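Hypothetical protein (Archaeoglobus fulgidus, PDB 2H6L) is of unknown function, but binds zinc and belongs to the Plants and Prokaryotes Conserved (PCC) domain family. Local coordinates at residues G44-A49 with V92-D97. Residues are numbered along the deposited sequence; the frame is centred on the assembly and turned at random.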
# COMPACT_ATOMS: atom_id res chain seq x y z
N GLY A 44 6.76 8.39 -4.59
CA GLY A 44 7.58 9.34 -5.31
C GLY A 44 6.73 10.50 -5.79
O GLY A 44 5.84 10.93 -5.08
N ALA A 45 7.01 11.00 -6.99
CA ALA A 45 6.25 12.11 -7.53
C ALA A 45 6.20 12.03 -9.05
O ALA A 45 7.08 11.45 -9.67
CB ALA A 45 6.88 13.44 -7.10
N VAL A 46 5.16 12.63 -9.62
CA VAL A 46 4.96 12.63 -11.07
C VAL A 46 4.75 14.06 -11.56
O VAL A 46 4.34 14.93 -10.80
CB VAL A 46 3.72 11.80 -11.46
CG1 VAL A 46 3.87 10.36 -10.99
CG2 VAL A 46 2.47 12.41 -10.87
N ARG A 47 5.03 14.28 -12.84
CA ARG A 47 4.87 15.60 -13.45
C ARG A 47 3.46 15.78 -14.00
O ARG A 47 3.00 16.90 -14.22
CB ARG A 47 5.89 15.77 -14.58
CG ARG A 47 7.33 15.45 -14.15
CD ARG A 47 8.31 15.84 -15.26
NE ARG A 47 8.31 17.29 -15.48
CZ ARG A 47 8.63 17.87 -16.64
NH1 ARG A 47 8.97 17.12 -17.68
NH2 ARG A 47 8.61 19.19 -16.74
N SER A 48 2.77 14.67 -14.23
CA SER A 48 1.40 14.71 -14.74
C SER A 48 0.85 13.30 -14.73
O SER A 48 1.58 12.35 -14.46
CB SER A 48 1.36 15.25 -16.16
OG SER A 48 2.03 14.36 -17.04
N ALA A 49 -0.43 13.15 -15.04
CA ALA A 49 -1.00 11.82 -15.03
C ALA A 49 -2.39 11.76 -15.62
O ALA A 49 -3.03 12.78 -15.86
CB ALA A 49 -1.04 11.30 -13.59
N VAL A 92 -3.95 4.46 -7.81
CA VAL A 92 -3.12 5.44 -7.12
C VAL A 92 -3.88 6.55 -6.44
O VAL A 92 -5.08 6.76 -6.66
CB VAL A 92 -2.14 6.16 -8.09
CG1 VAL A 92 -1.16 5.17 -8.67
CG2 VAL A 92 -2.94 6.87 -9.19
N LEU A 93 -3.13 7.26 -5.61
CA LEU A 93 -3.60 8.43 -4.89
C LEU A 93 -2.47 9.43 -5.15
O LEU A 93 -1.31 9.18 -4.80
CB LEU A 93 -3.74 8.13 -3.40
CG LEU A 93 -5.12 7.55 -3.06
CD1 LEU A 93 -4.98 6.36 -2.13
CD2 LEU A 93 -5.96 8.64 -2.43
N LEU A 94 -2.82 10.52 -5.81
CA LEU A 94 -1.87 11.57 -6.16
C LEU A 94 -2.35 12.88 -5.58
O LEU A 94 -3.55 13.08 -5.41
CB LEU A 94 -1.78 11.72 -7.68
CG LEU A 94 -1.01 10.74 -8.57
CD1 LEU A 94 -0.90 9.38 -7.94
CD2 LEU A 94 -1.71 10.67 -9.92
N GLY A 95 -1.42 13.77 -5.28
CA GLY A 95 -1.83 15.05 -4.74
C GLY A 95 -0.80 15.68 -3.83
O GLY A 95 0.35 15.25 -3.77
N LYS A 96 -1.23 16.72 -3.12
CA LYS A 96 -0.38 17.44 -2.21
C LYS A 96 -1.26 18.01 -1.10
O LYS A 96 -2.31 18.60 -1.37
CB LYS A 96 0.34 18.57 -2.96
CG LYS A 96 -0.61 19.55 -3.63
CD LYS A 96 0.10 20.41 -4.67
CE LYS A 96 0.43 19.61 -5.92
NZ LYS A 96 0.94 20.48 -7.02
N ASP A 97 -0.84 17.81 0.15
CA ASP A 97 -1.59 18.27 1.31
C ASP A 97 -3.04 17.82 1.26
O ASP A 97 -3.32 16.62 1.28
CB ASP A 97 -1.52 19.79 1.44
CG ASP A 97 -0.12 20.28 1.72
OD1 ASP A 97 0.63 19.57 2.43
OD2 ASP A 97 0.22 21.38 1.25
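Leu94 meets Val46 and Ala49 inside the antiparallel sheet of the PCC domain, a worked example of how two strands of one sheet, not partners here, meet through side chains. Strand 85-96 brings the leucine and strand 45-55 the other two. The strands are not paired here: 8.9 Å separates CA of Ala49 from CA of Leu94, so side chains alone bridge the gap, and strands 70-82 and 99-110 each pair with both.

The contact is entirely apolar and small, burying 89 Å² in all. Its tightest point is methyl against methyl, and Leu94 reaches it through CD2 alone, its other branch, CD1, lying farther from Ala49. CG, anti to the carbonyl carbon and beside the backbone N (chi1 -77°), swings toward strand 45-55, and chi2 near 25° extends CD2 toward Ala49. Val46 approaches more loosely from the flank, its CG2 lying 4.5 Å from Leu94 CG, the branch point of the fork.

Backbone shape explains why residues three apart share this face. In a regular strand they would point to opposite sides, but the chain turns a corner at Arg47, where psi falls to -20°, and both Val46 and Ala49 direct CB toward Leu94. Ile51 also touches Leu94, while Ile72 and Ala108 touch Val46. Neighbouring Leu93 turns instead to the trimer interface, packing on Leu93 of each of the other two subunits.

The zinc ligand His91 lies on the same strand, its side chain about 9 Å from that of Leu94. The leucine itself ends on alanine, with CD2 of Leu94 3.8 Å from CB of Ala49.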